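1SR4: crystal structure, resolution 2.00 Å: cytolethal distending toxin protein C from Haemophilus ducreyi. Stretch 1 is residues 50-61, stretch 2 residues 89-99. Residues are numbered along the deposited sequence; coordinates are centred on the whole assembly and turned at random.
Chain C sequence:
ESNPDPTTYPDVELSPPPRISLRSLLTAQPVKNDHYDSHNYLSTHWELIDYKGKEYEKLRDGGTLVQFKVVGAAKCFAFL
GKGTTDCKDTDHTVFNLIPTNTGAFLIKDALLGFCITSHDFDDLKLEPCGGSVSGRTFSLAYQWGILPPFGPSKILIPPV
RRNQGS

Stretch 1 50-61: DYKGKEYEKLRD
Stretch 2 (89-99) DTDHTVFNLIP

The hydroxyl of Tyr 56 lies at the start of a short helix, where it meets two side chains at once: Tyr 56 OH donates to Asp 91 OD1 at 2.6 Å and sits 2.7 Å from Thr 90 OG1, both at the ring edge, near its plane. The second pair is also a hydrogen bond, although its proton has another acceptor within reach. Stretch 1 is irregular here. A type I turn from Lys 54 to Glu 57 carries Tyr 56 (phi/psi -117/28), and a second, from Glu 57 to Arg 60, follows it; its backbone bond, Arg 60 N to Glu 57 O at 3.3 Å, is weak. In stretch 2, Asp 89 occupies the N-cap position, residues 90-93 form the helix, and Val 94 (-91/122) leaves helical geometry before an extended segment takes over, with Asn 96 at -134/113. The register runs in the same sequence order along both stretches: CA of Tyr 51 is 6.9 Å from CA of Val 94, CA of Arg 60 is 7.0 Å from CA of Asn 96, and CA of Asp 61 is 8.2 Å from CA of Ile 98. The contact buries 394 Å² in total.

Val 94 (chi1 t) points toward stretch 1 and meets two aromatic rings. Val 94 CG2 stands over one face of Tyr 51 (chi1 t, chi2 61°), 3.7 Å from the ring centroid and 11° off the normal, a CH-pi contact; Val 94 CB approaches Tyr 56 CE2 (chi1 m, chi2 -66°) at 4.3 Å. Thr 90 (chi1 p) adds its methyl, CG2 lying 3.5 Å from Tyr 51 OH. Tyr 51 OH is held from its own stretch, donating to Glu 55 OE2 at 2.5 Å, with Glu 55 folded back by chi1 p and chi2 m.

Farther along, polar chemistry serves the backbone. Asn 96 (chi1 t, chi2 13°) points toward stretch 1, and its ND2 donates to Arg 60 O at 2.9 Å and 163°. Asn 96 ND2 also donates to the O of a water at 3.0 Å, which in turn donates to Leu 59 O at 3.0 Å, so one amide reaches two successive carbonyls, one directly and one through water. Arg 60 (t, t, p) turns its charge to its own stretch: Arg 60 NE forms a salt bridge with Glu 57 OE1 at 2.7 Å. Beyond it, Ile 98 (m, m) brings CD1 to 4.1 Å from Asp 61 O, and Asp 61 itself has positive phi (53/37).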

# COMPACT_ATOMS: atom_id res chain seq x y z
N ASP C 50 9.86 10.50 9.99
CA ASP C 50 8.98 11.67 10.06
C ASP C 50 9.53 12.73 10.99
O ASP C 50 10.01 12.42 12.08
CB ASP C 50 7.59 11.27 10.56
CG ASP C 50 6.87 10.35 9.59
OD1 ASP C 50 7.42 10.10 8.49
OD2 ASP C 50 5.76 9.88 9.91
N TYR C 51 9.46 13.99 10.56
CA TYR C 51 9.94 15.09 11.38
C TYR C 51 8.81 15.53 12.32
O TYR C 51 7.70 15.81 11.88
CB TYR C 51 10.37 16.26 10.51
CG TYR C 51 11.00 17.35 11.34
CD1 TYR C 51 12.15 17.10 12.08
CD2 TYR C 51 10.43 18.60 11.41
CE1 TYR C 51 12.72 18.08 12.88
CE2 TYR C 51 10.98 19.59 12.22
CZ TYR C 51 12.12 19.33 12.95
OH TYR C 51 12.68 20.31 13.74
N LYS C 52 9.11 15.59 13.62
CA LYS C 52 8.11 15.93 14.61
C LYS C 52 8.08 17.38 15.10
O LYS C 52 7.18 17.76 15.85
CB LYS C 52 8.25 15.00 15.82
CG LYS C 52 8.42 13.52 15.46
CD LYS C 52 7.29 13.01 14.57
CE LYS C 52 5.95 13.00 15.30
NZ LYS C 52 5.90 11.99 16.39
N GLY C 53 9.06 18.18 14.69
CA GLY C 53 9.10 19.57 15.12
C GLY C 53 7.97 20.39 14.51
O GLY C 53 7.46 20.05 13.44
N LYS C 54 7.61 21.49 15.16
CA LYS C 54 6.51 22.32 14.67
C LYS C 54 6.90 23.68 14.11
O LYS C 54 6.04 24.53 13.89
CB LYS C 54 5.49 22.51 15.80
CG LYS C 54 4.89 21.21 16.32
CD LYS C 54 4.13 20.47 15.22
CE LYS C 54 3.85 19.03 15.60
NZ LYS C 54 3.25 18.93 16.96
N GLU C 55 8.18 23.90 13.83
CA GLU C 55 8.60 25.20 13.33
C GLU C 55 8.35 25.49 11.86
O GLU C 55 8.56 26.61 11.41
CB GLU C 55 10.08 25.44 13.63
CG GLU C 55 11.01 24.49 12.92
CD GLU C 55 11.25 23.21 13.70
OE1 GLU C 55 10.27 22.61 14.19
OE2 GLU C 55 12.42 22.81 13.82
N TYR C 56 7.89 24.49 11.11
CA TYR C 56 7.66 24.68 9.67
C TYR C 56 6.20 24.51 9.27
O TYR C 56 5.90 24.16 8.13
CB TYR C 56 8.52 23.68 8.87
CG TYR C 56 9.99 23.68 9.23
CD1 TYR C 56 10.80 24.79 8.97
CD2 TYR C 56 10.57 22.58 9.85
CE1 TYR C 56 12.15 24.81 9.33
CE2 TYR C 56 11.93 22.59 10.22
CZ TYR C 56 12.71 23.70 9.96
OH TYR C 56 14.03 23.73 10.37
N GLU C 57 5.28 24.78 10.19
CA GLU C 57 3.88 24.60 9.84
C GLU C 57 3.29 25.61 8.86
O GLU C 57 2.37 25.27 8.12
CB GLU C 57 3.00 24.56 11.10
CG GLU C 57 3.28 23.35 11.97
CD GLU C 57 3.08 22.03 11.22
OE1 GLU C 57 1.92 21.75 10.86
OE2 GLU C 57 4.07 21.29 10.99
N LYS C 58 3.83 26.82 8.81
CA LYS C 58 3.25 27.82 7.92
C LYS C 58 3.26 27.45 6.44
O LYS C 58 2.30 27.73 5.74
CB LYS C 58 3.91 29.18 8.14
CG LYS C 58 5.20 29.44 7.37
CD LYS C 58 5.42 30.95 7.20
CE LYS C 58 6.62 31.27 6.32
NZ LYS C 58 7.92 30.84 6.92
N LEU C 59 4.32 26.80 5.97
CA LEU C 59 4.39 26.42 4.56
C LEU C 59 4.23 24.92 4.32
O LEU C 59 4.53 24.43 3.23
CB LEU C 59 5.73 26.89 3.98
CG LEU C 59 5.99 28.40 4.13
CD1 LEU C 59 7.37 28.76 3.58
CD2 LEU C 59 4.90 29.17 3.39
N ARG C 60 3.73 24.18 5.32
CA ARG C 60 3.58 22.74 5.17
C ARG C 60 2.62 22.36 4.05
O ARG C 60 2.72 21.29 3.46
CB ARG C 60 3.17 22.08 6.49
CG ARG C 60 3.09 20.55 6.43
CD ARG C 60 3.09 19.95 7.83
NE ARG C 60 1.91 20.32 8.61
CZ ARG C 60 0.70 19.82 8.39
NH1 ARG C 60 0.52 18.93 7.41
NH2 ARG C 60 -0.33 20.18 9.15
N ASP C 61 1.66 23.23 3.77
CA ASP C 61 0.76 23.00 2.65
C ASP C 61 0.12 21.61 2.72
O ASP C 61 -0.07 20.94 1.70
CB ASP C 61 1.60 23.16 1.36
CG ASP C 61 0.75 23.34 0.10
OD1 ASP C 61 -0.43 23.70 0.20
OD2 ASP C 61 1.30 23.15 -1.01
N ASP C 89 20.53 19.70 11.43
CA ASP C 89 20.39 20.96 10.69
C ASP C 89 19.06 20.86 9.93
O ASP C 89 19.03 20.69 8.70
CB ASP C 89 21.55 21.14 9.70
CG ASP C 89 21.45 22.43 8.90
OD1 ASP C 89 20.48 23.18 9.12
OD2 ASP C 89 22.32 22.68 8.04
N THR C 90 17.98 20.96 10.67
CA THR C 90 16.64 20.82 10.11
C THR C 90 16.29 21.76 8.96
O THR C 90 15.54 21.36 8.06
CB THR C 90 15.57 20.91 11.24
OG1 THR C 90 15.64 22.19 11.88
CG2 THR C 90 15.82 19.84 12.27
N ASP C 91 16.82 22.98 8.96
CA ASP C 91 16.54 23.93 7.88
C ASP C 91 16.97 23.36 6.52
O ASP C 91 16.39 23.70 5.49
CB ASP C 91 17.27 25.25 8.10
CG ASP C 91 16.58 26.15 9.11
OD1 ASP C 91 15.58 25.74 9.74
OD2 ASP C 91 17.07 27.30 9.28
N HIS C 92 17.99 22.51 6.51
CA HIS C 92 18.46 21.93 5.25
C HIS C 92 18.10 20.48 5.06
O HIS C 92 18.30 19.94 3.98
CB HIS C 92 19.98 22.06 5.14
CG HIS C 92 20.46 23.47 5.05
ND1 HIS C 92 20.32 24.24 3.91
CD2 HIS C 92 21.03 24.28 5.98
CE1 HIS C 92 20.79 25.45 4.14
NE2 HIS C 92 21.22 25.51 5.39
N THR C 93 17.58 19.83 6.09
CA THR C 93 17.30 18.40 5.98
C THR C 93 15.85 17.98 6.05
O THR C 93 15.53 16.84 5.72
CB THR C 93 18.06 17.61 7.05
OG1 THR C 93 17.62 18.02 8.34
CG2 THR C 93 19.56 17.88 6.94
N VAL C 94 14.97 18.89 6.47
CA VAL C 94 13.56 18.54 6.57
C VAL C 94 12.84 18.86 5.27
O VAL C 94 12.85 20.00 4.79
CB VAL C 94 12.88 19.25 7.74
CG1 VAL C 94 11.37 18.93 7.76
CG2 VAL C 94 13.52 18.80 9.07
N PHE C 95 12.24 17.83 4.69
CA PHE C 95 11.52 18.00 3.44
C PHE C 95 10.05 17.69 3.64
O PHE C 95 9.64 17.26 4.72
CB PHE C 95 12.17 17.16 2.33
CG PHE C 95 13.49 17.72 1.90
CD1 PHE C 95 13.56 18.74 0.95
CD2 PHE C 95 14.67 17.33 2.54
CE1 PHE C 95 14.77 19.37 0.65
CE2 PHE C 95 15.89 17.95 2.25
CZ PHE C 95 15.93 18.98 1.29
N ASN C 96 9.26 17.89 2.60
CA ASN C 96 7.81 17.79 2.71
C ASN C 96 7.15 16.98 1.59
O ASN C 96 7.15 17.41 0.44
CB ASN C 96 7.33 19.26 2.72
CG ASN C 96 5.85 19.42 2.88
OD1 ASN C 96 5.12 18.49 3.23
ND2 ASN C 96 5.38 20.65 2.65
N LEU C 97 6.58 15.82 1.93
CA LEU C 97 5.94 14.95 0.95
C LEU C 97 4.51 15.40 0.63
O LEU C 97 3.68 15.50 1.51
CB LEU C 97 5.89 13.49 1.44
CG LEU C 97 7.21 12.83 1.90
CD1 LEU C 97 6.99 11.34 2.21
CD2 LEU C 97 8.27 12.98 0.80
N ILE C 98 4.27 15.65 -0.65
CA ILE C 98 2.97 16.09 -1.16
C ILE C 98 2.41 14.93 -2.01
O ILE C 98 2.97 14.60 -3.05
CB ILE C 98 3.13 17.33 -2.11
CG1 ILE C 98 3.75 18.52 -1.35
CG2 ILE C 98 1.79 17.69 -2.76
CD1 ILE C 98 3.01 18.95 -0.07
N PRO C 99 1.30 14.31 -1.58
CA PRO C 99 0.73 13.20 -2.35
C PRO C 99 0.04 13.71 -3.62
O PRO C 99 -0.32 14.88 -3.72
CB PRO C 99 -0.27 12.56 -1.37
CG PRO C 99 -0.77 13.74 -0.58
CD PRO C 99 0.51 14.60 -0.36
O HOH W 1 7.12 23.08 2.57